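Local coordinates for putative beta-glucosidase (PDB 5WAB), which hydrolyses beta-glucosidic linkages as a family 3 glycoside hydrolase, and may also release terminal arabinopyranose from ginsenosides, at residues H87-A92 and D305-Q310; A175-Y180 and D221-E226; V206-A209 and W213-T216; M406-P411 and E432-V437; V454-W459 and K464-S469. All coordinates share one frame; numbering follows the deposited sequence.

Interaction 1. Residues H87-A92 and D305-Q310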
# COMPACT_ATOMS: atom_id res chain seq x y z
N HIS A 87 7.26 10.46 -1.83
CA HIS A 87 7.95 10.93 -3.02
C HIS A 87 9.43 11.07 -2.77
O HIS A 87 10.25 10.87 -3.68
CB HIS A 87 7.35 12.27 -3.47
CG HIS A 87 7.95 12.81 -4.73
ND1 HIS A 87 9.19 13.42 -4.76
CD2 HIS A 87 7.49 12.83 -6.00
CE1 HIS A 87 9.46 13.79 -6.00
NE2 HIS A 87 8.44 13.45 -6.77
N GLN A 88 9.80 11.41 -1.54
CA GLN A 88 11.20 11.59 -1.17
C GLN A 88 11.93 10.26 -1.03
O GLN A 88 13.10 10.16 -1.39
CB GLN A 88 11.25 12.40 0.12
CG GLN A 88 12.61 12.89 0.51
CD GLN A 88 12.54 13.89 1.64
OE1 GLN A 88 11.45 14.32 2.04
NE2 GLN A 88 13.70 14.29 2.15
N VAL A 89 11.25 9.24 -0.49
CA VAL A 89 11.79 7.88 -0.47
C VAL A 89 12.07 7.39 -1.89
O VAL A 89 13.08 6.70 -2.14
CB VAL A 89 10.82 6.93 0.27
CG1 VAL A 89 11.34 5.50 0.22
CG2 VAL A 89 10.63 7.37 1.71
N GLY A 90 11.19 7.69 -2.84
CA GLY A 90 11.40 7.25 -4.20
C GLY A 90 12.64 7.86 -4.84
O GLY A 90 13.39 7.18 -5.54
N GLU A 91 12.86 9.16 -4.60
CA GLU A 91 14.05 9.81 -5.14
C GLU A 91 15.32 9.13 -4.66
O GLU A 91 16.27 8.94 -5.43
CB GLU A 91 14.06 11.29 -4.77
CG GLU A 91 12.85 12.07 -5.24
CD GLU A 91 12.87 13.49 -4.71
OE1 GLU A 91 12.90 14.43 -5.53
OE2 GLU A 91 12.88 13.67 -3.47
N ALA A 92 15.36 8.77 -3.37
CA ALA A 92 16.55 8.09 -2.84
C ALA A 92 16.72 6.71 -3.47
O ALA A 92 17.84 6.32 -3.82
CB ALA A 92 16.45 7.98 -1.32
N ASP A 305 19.95 7.25 4.66
CA ASP A 305 19.58 6.66 5.94
C ASP A 305 18.74 7.62 6.76
O ASP A 305 17.91 7.17 7.57
CB ASP A 305 20.84 6.26 6.72
CG ASP A 305 20.52 5.62 8.04
OD1 ASP A 305 19.79 4.61 8.06
OD2 ASP A 305 21.00 6.13 9.08
N GLU A 306 18.91 8.93 6.56
CA GLU A 306 18.08 9.90 7.26
C GLU A 306 16.68 9.96 6.67
O GLU A 306 15.71 10.17 7.40
CB GLU A 306 18.73 11.28 7.21
CG GLU A 306 19.98 11.40 8.05
CD GLU A 306 20.71 12.71 7.82
OE1 GLU A 306 20.25 13.49 6.95
OE2 GLU A 306 21.72 12.96 8.51
N VAL A 307 16.55 9.78 5.36
CA VAL A 307 15.23 9.65 4.77
C VAL A 307 14.53 8.43 5.35
O VAL A 307 13.34 8.49 5.70
CB VAL A 307 15.33 9.59 3.23
CG1 VAL A 307 13.97 9.32 2.60
CG2 VAL A 307 15.91 10.90 2.70
N ALA A 308 15.26 7.32 5.50
CA ALA A 308 14.71 6.13 6.14
C ALA A 308 14.38 6.39 7.61
O ALA A 308 13.43 5.82 8.14
CB ALA A 308 15.69 4.97 6.01
N HIS A 309 15.17 7.24 8.27
CA HIS A 309 14.88 7.59 9.66
C HIS A 309 13.55 8.33 9.75
O HIS A 309 12.70 7.99 10.59
CB HIS A 309 16.02 8.45 10.22
CG HIS A 309 15.91 8.73 11.69
ND1 HIS A 309 14.95 8.16 12.49
CD2 HIS A 309 16.64 9.54 12.50
CE1 HIS A 309 15.09 8.60 13.73
NE2 HIS A 309 16.11 9.44 13.76
N GLN A 310 13.35 9.33 8.90
CA GLN A 310 12.08 10.07 8.92
C GLN A 310 10.93 9.19 8.44
O GLN A 310 9.83 9.23 9.00
CB GLN A 310 12.19 11.34 8.07
CG GLN A 310 10.91 12.18 8.09
CD GLN A 310 10.53 12.67 9.49
OE1 GLN A 310 11.38 12.87 10.35
NE2 GLN A 310 9.23 12.84 9.72
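The side-chain amide of Gln88 is the one flat group in this contact, and Val307 meets it at its nitrogen end: methyl CG2 of Val307 lies 4.1 Å from NE2 of Gln88, displaced well off the amide plane and not over its middle. This is helix-on-helix packing. Helix 83-99 belongs to the TIM-barrel-like N-terminal domain, and helix 301-313 runs on towards strand 317-321 at the margin of the C-terminal domain's sheet. Nothing polar passes between the two segments. Val307 does most of the work, its CB directed at helix 83-99 and its two methyls dividing the neighbours between them. CG1 stands anti to the backbone nitrogen (chi1 174°) and goes to Val89, while CG2, beside that nitrogen, goes to Gln88. Gln88, an exposed residue, carries its amide out on an extended chain, whereas Val89 is buried deeper, where it also touches Phe71 and Ala311. On its own side helix 301-313 is tied to the C-terminal domain by His309, which packs on helix 476-484, and by Asp305, bonded to Gln474. CG1 of Val307 sits 4.0 Å from CG2 of Val89 and equally 4.0 Å from the CA of Val89.

Interaction 2. Residues A175-Y180 and D221-E226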
# COMPACT_ATOMS: atom_id res chain seq x y z
N ALA A 175 -16.88 -4.17 -8.30
CA ALA A 175 -15.79 -4.35 -7.34
C ALA A 175 -14.44 -4.14 -8.01
O ALA A 175 -13.54 -3.53 -7.41
CB ALA A 175 -15.89 -5.73 -6.68
N LEU A 176 -14.28 -4.61 -9.25
CA LEU A 176 -13.06 -4.34 -10.00
C LEU A 176 -12.87 -2.84 -10.21
O LEU A 176 -11.79 -2.29 -9.95
CB LEU A 176 -13.09 -5.07 -11.34
CG LEU A 176 -12.71 -6.54 -11.37
CD1 LEU A 176 -12.99 -7.11 -12.73
CD2 LEU A 176 -11.24 -6.74 -11.01
N ARG A 177 -13.92 -2.15 -10.66
CA ARG A 177 -13.80 -0.74 -11.00
C ARG A 177 -13.63 0.14 -9.76
O ARG A 177 -12.93 1.16 -9.82
CB ARG A 177 -15.03 -0.29 -11.79
CG ARG A 177 -15.17 -0.95 -13.15
CD ARG A 177 -14.14 -0.41 -14.10
NE ARG A 177 -14.36 -0.90 -15.46
CZ ARG A 177 -13.71 -0.45 -16.52
NH1 ARG A 177 -12.79 0.49 -16.38
NH2 ARG A 177 -13.98 -0.94 -17.73
N GLU A 178 -14.27 -0.21 -8.64
CA GLU A 178 -14.26 0.67 -7.48
C GLU A 178 -13.22 0.29 -6.43
O GLU A 178 -12.79 1.17 -5.67
CB GLU A 178 -15.64 0.71 -6.81
CG GLU A 178 -16.76 1.25 -7.69
CD GLU A 178 -18.03 1.53 -6.90
OE1 GLU A 178 -17.93 1.77 -5.68
OE2 GLU A 178 -19.13 1.49 -7.50
N ILE A 179 -12.82 -0.98 -6.35
CA ILE A 179 -11.91 -1.44 -5.29
C ILE A 179 -10.51 -1.72 -5.84
O ILE A 179 -9.53 -1.13 -5.39
CB ILE A 179 -12.48 -2.68 -4.57
CG1 ILE A 179 -13.89 -2.41 -4.02
CG2 ILE A 179 -11.52 -3.12 -3.47
CD1 ILE A 179 -13.97 -1.28 -3.01
N TYR A 180 -10.40 -2.63 -6.81
CA TYR A 180 -9.10 -3.16 -7.19
C TYR A 180 -8.42 -2.40 -8.32
O TYR A 180 -7.21 -2.56 -8.51
CB TYR A 180 -9.25 -4.64 -7.57
CG TYR A 180 -9.89 -5.42 -6.43
CD1 TYR A 180 -9.12 -5.87 -5.37
CD2 TYR A 180 -11.26 -5.65 -6.40
CE1 TYR A 180 -9.69 -6.56 -4.32
CE2 TYR A 180 -11.84 -6.34 -5.34
CZ TYR A 180 -11.05 -6.78 -4.30
OH TYR A 180 -11.60 -7.46 -3.24
N ASP A 221 -6.47 1.76 -23.63
CA ASP A 221 -7.49 2.47 -24.41
C ASP A 221 -8.34 3.40 -23.55
O ASP A 221 -8.74 4.47 -24.01
CB ASP A 221 -8.37 1.48 -25.17
CG ASP A 221 -7.62 0.75 -26.28
OD1 ASP A 221 -6.54 1.24 -26.69
OD2 ASP A 221 -8.12 -0.29 -26.75
N GLU A 222 -8.61 3.02 -22.30
CA GLU A 222 -9.43 3.84 -21.41
C GLU A 222 -8.59 4.77 -20.54
O GLU A 222 -8.88 5.97 -20.45
CB GLU A 222 -10.31 2.95 -20.52
CG GLU A 222 -11.32 2.10 -21.28
CD GLU A 222 -12.16 1.24 -20.36
OE1 GLU A 222 -12.21 1.54 -19.15
OE2 GLU A 222 -12.76 0.26 -20.85
N TRP A 223 -7.55 4.25 -19.89
CA TRP A 223 -6.78 5.05 -18.94
C TRP A 223 -5.63 5.83 -19.59
O TRP A 223 -5.11 6.76 -18.97
CB TRP A 223 -6.20 4.15 -17.84
CG TRP A 223 -7.21 3.48 -16.96
CD1 TRP A 223 -8.56 3.68 -16.95
CD2 TRP A 223 -6.94 2.49 -15.96
NE1 TRP A 223 -9.15 2.89 -15.99
CE2 TRP A 223 -8.18 2.14 -15.37
CE3 TRP A 223 -5.78 1.87 -15.49
CZ2 TRP A 223 -8.28 1.19 -14.35
CZ3 TRP A 223 -5.89 0.92 -14.47
CH2 TRP A 223 -7.13 0.60 -13.92
N GLY A 224 -5.21 5.47 -20.80
CA GLY A 224 -4.10 6.16 -21.43
C GLY A 224 -2.73 5.78 -20.91
O GLY A 224 -1.83 6.63 -20.88
N TYR A 225 -2.53 4.54 -20.49
CA TYR A 225 -1.22 4.09 -20.05
C TYR A 225 -0.25 4.09 -21.23
O TYR A 225 -0.52 3.51 -22.28
CB TYR A 225 -1.31 2.69 -19.44
CG TYR A 225 0.02 2.11 -19.02
CD1 TYR A 225 0.81 2.75 -18.08
CD2 TYR A 225 0.48 0.92 -19.56
CE1 TYR A 225 2.03 2.23 -17.70
CE2 TYR A 225 1.69 0.38 -19.18
CZ TYR A 225 2.46 1.04 -18.25
OH TYR A 225 3.66 0.51 -17.87
N GLU A 226 0.89 4.76 -21.05
CA GLU A 226 1.85 4.93 -22.13
C GLU A 226 3.04 3.98 -22.03
O GLU A 226 3.88 3.96 -22.93
CB GLU A 226 2.36 6.37 -22.14
CG GLU A 226 1.27 7.41 -22.33
CD GLU A 226 1.80 8.83 -22.17
OE1 GLU A 226 2.87 9.01 -21.55
OE2 GLU A 226 1.14 9.76 -22.67
O HOH W 1 -11.62 2.11 -14.46
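Glu222 of helix 212-222 reaches across to Arg177 of helix 173-180, joining two helices of the TIM-barrel-like N-terminal domain by a salt bridge. Its OE1 takes NH1 of Arg177 at 3.0 Å through the syn lone pair, with an N-H...O angle of 152°; a weak second bond comes from NH2 of Arg177 at 3.4 Å to the same oxygen. Carboxylate and guanidinium are nearly coplanar, 9° apart, so the acid lies at the edge of the arginine. Next, Trp223 packs its indole against Phe184 and Lys189 of helix 182-190, and is linked to the arginine through a water. Gly224 then leaves helical geometry with a positive phi, and the hydroxyl of Tyr225 bonds the backbone O of Pro193 and of Ile228. Arg177 gets there by a bend at chi2 (-72°), and its guanidinium also makes a cation-pi contact with Trp630 of the chain's C-terminal part. With a leucine in place of Arg177, Glu222 would probably lose its charged mate and the water a donor that helps fix it. That water accepts from NH1 of Arg177 at 2.8 Å and from NE1 of Trp223 at 3.0 Å.

Interaction 3. Residues V206-A209 and W213-T216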
# COMPACT_ATOMS: atom_id res chain seq x y z
N VAL A 206 -9.36 -15.67 -16.75
CA VAL A 206 -8.30 -15.24 -17.65
C VAL A 206 -7.09 -14.81 -16.82
O VAL A 206 -7.20 -13.92 -15.97
CB VAL A 206 -8.76 -14.10 -18.58
CG1 VAL A 206 -7.66 -13.74 -19.54
CG2 VAL A 206 -10.01 -14.52 -19.34
N HIS A 207 -5.94 -15.45 -17.07
CA HIS A 207 -4.69 -15.01 -16.45
C HIS A 207 -4.39 -13.58 -16.88
O HIS A 207 -4.64 -13.19 -18.03
CB HIS A 207 -3.54 -15.93 -16.86
CG HIS A 207 -3.39 -17.15 -16.01
ND1 HIS A 207 -3.01 -17.10 -14.69
CD2 HIS A 207 -3.57 -18.46 -16.30
CE1 HIS A 207 -2.96 -18.32 -14.19
NE2 HIS A 207 -3.30 -19.17 -15.15
N SER A 208 -3.83 -12.79 -15.96
CA SER A 208 -3.60 -11.39 -16.27
C SER A 208 -2.62 -11.22 -17.43
O SER A 208 -2.77 -10.29 -18.23
CB SER A 208 -3.09 -10.65 -15.02
OG SER A 208 -4.01 -10.78 -13.94
N ALA A 209 -1.64 -12.11 -17.55
CA ALA A 209 -0.65 -12.00 -18.61
C ALA A 209 -1.26 -12.18 -19.99
O ALA A 209 -0.62 -11.83 -20.99
CB ALA A 209 0.46 -13.04 -18.40
N TRP A 213 -8.50 -7.52 -22.36
CA TRP A 213 -9.35 -6.51 -21.75
C TRP A 213 -8.61 -5.75 -20.67
O TRP A 213 -8.68 -4.52 -20.60
CB TRP A 213 -10.62 -7.16 -21.19
CG TRP A 213 -11.47 -6.21 -20.42
CD1 TRP A 213 -12.33 -5.28 -20.93
CD2 TRP A 213 -11.57 -6.10 -18.99
NE1 TRP A 213 -12.95 -4.60 -19.91
CE2 TRP A 213 -12.50 -5.09 -18.71
CE3 TRP A 213 -10.96 -6.77 -17.93
CZ2 TRP A 213 -12.84 -4.72 -17.41
CZ3 TRP A 213 -11.29 -6.41 -16.64
CH2 TRP A 213 -12.22 -5.39 -16.39
N LEU A 214 -7.88 -6.47 -19.82
CA LEU A 214 -7.17 -5.82 -18.73
C LEU A 214 -6.00 -4.98 -19.25
O LEU A 214 -5.92 -3.78 -18.97
CB LEU A 214 -6.68 -6.88 -17.74
CG LEU A 214 -6.02 -6.39 -16.45
CD1 LEU A 214 -7.05 -5.69 -15.57
CD2 LEU A 214 -5.36 -7.55 -15.71
N LEU A 215 -5.12 -5.60 -20.04
CA LEU A 215 -3.86 -4.96 -20.43
C LEU A 215 -4.03 -3.96 -21.57
O LEU A 215 -3.14 -3.12 -21.77
CB LEU A 215 -2.85 -6.02 -20.84
CG LEU A 215 -2.46 -7.11 -19.83
CD1 LEU A 215 -1.33 -7.98 -20.37
CD2 LEU A 215 -2.06 -6.48 -18.50
N THR A 216 -5.12 -4.02 -22.34
CA THR A 216 -5.28 -3.15 -23.49
C THR A 216 -6.55 -2.33 -23.41
O THR A 216 -6.48 -1.09 -23.44
CB THR A 216 -5.25 -3.97 -24.79
OG1 THR A 216 -4.01 -4.68 -24.88
CG2 THR A 216 -5.38 -3.05 -26.01
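Leu215 reaches from helix 212-222 to the backbone of Ser208 and Ala209, and its side chain can be followed outward from CB, which is directed at the 3-10 turn that begins at Ser208. With CG anti to the carbonyl carbon (chi1 -58°), the branch point of Leu215 comes to 3.6 Å from the carbonyl O of Ser208. Beyond it both methyls face that oxygen from one side: CD1 of Leu215 is 3.5 Å from O of Ser208, and CD2 of Leu215 is 3.9 Å from the same atom. CD1 goes on to touch O of Ala209 at 4.0 Å. These are van der Waals contacts of methyls with carbonyls, with no hydrogen bond between the segments. One residue earlier, Leu214 points its CD2 methyl at Ser208, meeting CB and OG of that serine at 3.9 Å each. The serine hydroxyl is satisfied elsewhere, by Ser199 and by O of Asn201, so Leu214 merely packs against it. An alanine in place of Leu215 would remove the branch beyond CB and is likely to strip the leucine's apolar cover from these carbonyls and open a gap beside Leu247. Segment 206-209 belongs to the excursion, with its small hairpin of strands 202-203 and 206-207, that follows barrel strand 195-198, and it packs on the start of helix 212-222, the helix of a beta-alpha-beta crossover from strand 195-198 to strand 228-230.

Interaction 4. Residues M406-P411 and E432-V437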
# COMPACT_ATOMS: atom_id res chain seq x y z
N MET A 406 8.06 -3.34 26.33
CA MET A 406 8.00 -4.73 25.88
C MET A 406 7.76 -4.78 24.39
O MET A 406 6.78 -4.21 23.89
CB MET A 406 6.90 -5.49 26.60
CG MET A 406 6.94 -6.97 26.31
SD MET A 406 5.83 -7.86 27.40
CE MET A 406 6.46 -7.29 28.97
N PHE A 407 8.64 -5.47 23.67
CA PHE A 407 8.60 -5.54 22.21
C PHE A 407 8.06 -6.90 21.80
O PHE A 407 8.72 -7.93 21.98
CB PHE A 407 9.99 -5.27 21.63
CG PHE A 407 10.42 -3.84 21.75
CD1 PHE A 407 10.80 -3.31 22.97
CD2 PHE A 407 10.45 -3.02 20.63
CE1 PHE A 407 11.20 -2.00 23.09
CE2 PHE A 407 10.86 -1.70 20.74
CZ PHE A 407 11.23 -1.19 21.97
N LEU A 408 6.85 -6.91 21.24
CA LEU A 408 6.16 -8.12 20.83
C LEU A 408 5.88 -8.07 19.33
O LEU A 408 6.11 -7.06 18.65
CB LEU A 408 4.87 -8.27 21.62
CG LEU A 408 5.05 -8.08 23.13
CD1 LEU A 408 3.71 -8.08 23.86
CD2 LEU A 408 5.98 -9.16 23.68
N GLY A 409 5.35 -9.17 18.81
CA GLY A 409 4.97 -9.19 17.42
C GLY A 409 5.23 -10.54 16.79
O GLY A 409 5.37 -11.56 17.48
N LEU A 410 5.28 -10.54 15.46
CA LEU A 410 5.37 -11.76 14.68
C LEU A 410 6.81 -12.05 14.32
O LEU A 410 7.48 -11.18 13.75
CB LEU A 410 4.54 -11.62 13.41
CG LEU A 410 3.07 -11.25 13.58
CD1 LEU A 410 2.42 -11.07 12.22
CD2 LEU A 410 2.35 -12.30 14.40
N PRO A 411 7.35 -13.22 14.64
CA PRO A 411 8.64 -13.62 14.09
C PRO A 411 8.49 -13.92 12.60
O PRO A 411 7.39 -14.01 12.07
CB PRO A 411 9.02 -14.87 14.88
CG PRO A 411 8.08 -14.90 16.04
CD PRO A 411 6.83 -14.23 15.58
N GLU A 432 1.54 -14.77 27.20
CA GLU A 432 1.74 -15.25 28.56
C GLU A 432 2.79 -14.42 29.29
O GLU A 432 2.62 -14.11 30.47
CB GLU A 432 2.15 -16.72 28.55
CG GLU A 432 1.02 -17.69 28.27
CD GLU A 432 1.52 -19.08 27.92
OE1 GLU A 432 1.36 -19.50 26.75
OE2 GLU A 432 2.08 -19.75 28.82
N LEU A 433 3.87 -14.06 28.61
CA LEU A 433 4.90 -13.23 29.24
C LEU A 433 4.35 -11.86 29.61
O LEU A 433 4.65 -11.33 30.68
CB LEU A 433 6.11 -13.09 28.32
CG LEU A 433 7.16 -12.10 28.82
CD1 LEU A 433 7.87 -12.65 30.04
CD2 LEU A 433 8.15 -11.78 27.72
N LEU A 434 3.54 -11.27 28.73
CA LEU A 434 2.93 -9.99 29.03
C LEU A 434 2.04 -10.08 30.27
O LEU A 434 2.09 -9.21 31.14
CB LEU A 434 2.14 -9.49 27.83
CG LEU A 434 1.27 -8.24 28.04
CD1 LEU A 434 2.10 -7.06 28.54
CD2 LEU A 434 0.55 -7.87 26.74
N LYS A 435 1.23 -11.14 30.37
CA LYS A 435 0.38 -11.32 31.54
C LYS A 435 1.22 -11.45 32.81
O LYS A 435 0.88 -10.87 33.85
CB LYS A 435 -0.51 -12.55 31.39
CG LYS A 435 -1.59 -12.44 30.31
CD LYS A 435 -2.14 -13.82 29.93
CE LYS A 435 -3.56 -13.73 29.38
NZ LYS A 435 -3.69 -12.77 28.24
N ALA A 436 2.32 -12.19 32.74
CA ALA A 436 3.17 -12.38 33.91
C ALA A 436 3.87 -11.09 34.30
O ALA A 436 3.97 -10.77 35.49
CB ALA A 436 4.20 -13.48 33.64
N VAL A 437 4.35 -10.33 33.32
CA VAL A 437 4.99 -9.06 33.64
C VAL A 437 3.98 -8.09 34.24
O VAL A 437 4.28 -7.37 35.20
CB VAL A 437 5.69 -8.48 32.39
CG1 VAL A 437 6.12 -7.04 32.62
CG2 VAL A 437 6.88 -9.34 32.00
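Met406 and Val437 reach toward each other tip to tip, while the same methionine runs obliquely past Leu434. The contact belongs to a beta-alpha-beta unit of the alpha/beta C-terminal domain: strand 403-409 leads through helix 428-438 to strand 444-449, its parallel neighbour in the mixed sheet. The short segments run nearly opposite ways, 155° between their N-to-C directions, with 10.6 Å separating their axes, a gap filled by side chains. Met406 spans it. Its chain leaves with CG anti to the backbone nitrogen (chi1 -172°) and stays extended to the sulfur, then bends at chi3 so that the methyl swings to Val437. The sulfur rests beside Leu434, SD of Met406 being 4.0 Å from both CA and CD1 of that leucine. Leu408, two residues on and directed at the same helix, has a looser touch: its CD1 stands 4.3 Å from CD2 of Leu434. Leu434 thus meets both Met406 and Leu408 on its strand-facing side, and it also packs on Ile444 and Trp459. No hydrogen bond crosses between the segments; the strand's own backbone bonds go to its neighbours, among them Val445 and Val447 for Met406. Farther along, Gly409 N is bonded to Gln430 of the helix. At the methionine tip, CE of Met406 lies 3.7 Å from each of CB, CG1 and CG2 of Val437.

Interaction 5. Residues V454-W459 and K464-S469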
# COMPACT_ATOMS: atom_id res chain seq x y z
N VAL A 454 -2.22 -7.57 13.38
CA VAL A 454 -2.33 -8.54 14.46
C VAL A 454 -3.46 -8.09 15.38
O VAL A 454 -3.79 -6.90 15.47
CB VAL A 454 -1.01 -8.71 15.25
CG1 VAL A 454 0.11 -9.17 14.32
CG2 VAL A 454 -0.64 -7.42 15.97
N SER A 455 -4.08 -9.06 16.05
CA SER A 455 -5.10 -8.74 17.04
C SER A 455 -4.46 -8.09 18.26
O SER A 455 -3.35 -8.44 18.67
CB SER A 455 -5.83 -10.01 17.45
OG SER A 455 -4.90 -11.02 17.79
N VAL A 456 -5.18 -7.13 18.84
CA VAL A 456 -4.68 -6.36 19.97
C VAL A 456 -5.58 -6.50 21.20
O VAL A 456 -5.09 -6.70 22.31
CB VAL A 456 -4.49 -4.88 19.60
CG1 VAL A 456 -3.98 -4.09 20.79
CG2 VAL A 456 -3.54 -4.74 18.41
N ALA A 457 -6.89 -6.40 21.00
CA ALA A 457 -7.84 -6.41 22.12
C ALA A 457 -7.71 -7.58 23.09
O ALA A 457 -7.90 -7.35 24.30
CB ALA A 457 -9.27 -6.35 21.57
N PRO A 458 -7.41 -8.82 22.68
CA PRO A 458 -7.34 -9.91 23.66
C PRO A 458 -6.34 -9.69 24.78
O PRO A 458 -6.50 -10.28 25.86
CB PRO A 458 -6.96 -11.14 22.81
CG PRO A 458 -6.54 -10.59 21.48
CD PRO A 458 -7.33 -9.35 21.30
N TRP A 459 -5.31 -8.86 24.58
CA TRP A 459 -4.28 -8.64 25.59
C TRP A 459 -4.06 -7.17 25.94
O TRP A 459 -3.20 -6.88 26.78
CB TRP A 459 -2.95 -9.26 25.15
CG TRP A 459 -2.58 -8.90 23.75
CD1 TRP A 459 -2.82 -9.64 22.62
CD2 TRP A 459 -1.92 -7.71 23.31
NE1 TRP A 459 -2.34 -8.98 21.52
CE2 TRP A 459 -1.79 -7.79 21.91
CE3 TRP A 459 -1.43 -6.57 23.97
CZ2 TRP A 459 -1.18 -6.79 21.16
CZ3 TRP A 459 -0.82 -5.57 23.22
CH2 TRP A 459 -0.70 -5.69 21.82
N LYS A 464 -0.55 -0.26 29.15
CA LYS A 464 -1.06 1.11 29.21
C LYS A 464 -0.81 1.84 27.90
O LYS A 464 -1.62 2.68 27.50
CB LYS A 464 -0.41 1.86 30.38
N GLY A 465 0.30 1.53 27.23
CA GLY A 465 0.62 2.12 25.95
C GLY A 465 0.87 1.06 24.90
O GLY A 465 1.56 0.07 25.18
N ILE A 466 0.31 1.25 23.71
CA ILE A 466 0.45 0.31 22.60
C ILE A 466 0.87 1.09 21.37
O ILE A 466 0.10 1.91 20.85
CB ILE A 466 -0.82 -0.49 22.33
CG1 ILE A 466 -1.24 -1.26 23.57
CG2 ILE A 466 -0.63 -1.44 21.15
CD1 ILE A 466 -2.51 -2.05 23.39
N LEU A 467 2.08 0.85 20.90
CA LEU A 467 2.61 1.48 19.70
C LEU A 467 2.72 0.41 18.62
O LEU A 467 3.46 -0.56 18.78
CB LEU A 467 3.96 2.13 19.98
CG LEU A 467 4.52 3.01 18.87
CD1 LEU A 467 3.60 4.20 18.64
CD2 LEU A 467 5.91 3.49 19.25
N GLU A 468 1.95 0.57 17.55
CA GLU A 468 2.02 -0.32 16.39
C GLU A 468 3.05 0.23 15.42
O GLU A 468 2.79 1.23 14.73
CB GLU A 468 0.64 -0.47 15.75
CG GLU A 468 0.63 -1.14 14.38
CD GLU A 468 1.21 -2.55 14.37
OE1 GLU A 468 2.45 -2.68 14.36
OE2 GLU A 468 0.42 -3.52 14.34
N SER A 469 4.21 -0.40 15.35
CA SER A 469 5.32 0.09 14.55
C SER A 469 5.53 -0.69 13.26
O SER A 469 6.48 -0.41 12.53
CB SER A 469 6.62 0.08 15.36
OG SER A 469 6.96 -1.23 15.79
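Val454, first of segment 454-459, meets Glu468, methyl CG2 of the valine standing a loose 4.4 Å from OE2 of the glutamate. That carboxylate has polar partners elsewhere, OE2 bonding Asn450 and OE1 the backbone N of Trp470, so the valine only flanks it. Ser455 turns its hydroxyl to Asp425, but its carbonyl O takes a weak bond from NE1 of Trp459 at 3.1 Å. Val456 then points at strand 465-468 and makes the close contact: its CG1 lies 3.6 Å from CD1 of Ile466, the two side chains sliding past each other in opposite directions. The chain turns back through Ala457 and Pro458, and Trp459 follows with CG between the backbone nitrogen and the carbonyl carbon (chi1 48°). This folds the indole back over the loop, with O of Val456 3.4 Å above the ring plane, over its centre. From there CZ3 of Trp459 reaches CD1 of Ile466 at 3.9 Å, an oblique approach. Ile466, extended to its tip, thereby places a single methyl against both valine and tryptophan. The loop lies between strands 444-449 and 465-468 of the C-terminal domain's sheet. Between the segments the grip is chiefly apolar and without direction, and polar bonding serves other ends: within the loop a weak bond probably helps set the indole's orientation, and around Glu468 it holds the carboxylate.

Interactions 2 and 3 share helix 212-222 of the N-terminal barrel domain and touch through Trp213, which packs on Leu176 and Arg177, and by a probable backbone hydrogen bond from Asp221 N to Thr216 O. Interactions 4 and 5 likewise adjoin, about 10 Å between centres, where Leu434 meets Trp459 and Leu410 meets Val454; both reach the same sheet of the C-terminal domain, on the far side of the chain's centre from 2 and 3. Interaction 1 touches none of the others. Interactions 2 to 5 are buried, 1 only partly; 1, 3, 4 and 5 have no hydrogen bond between their segments, and only 2 adds a salt bridge and a water, with its glutamate exposed.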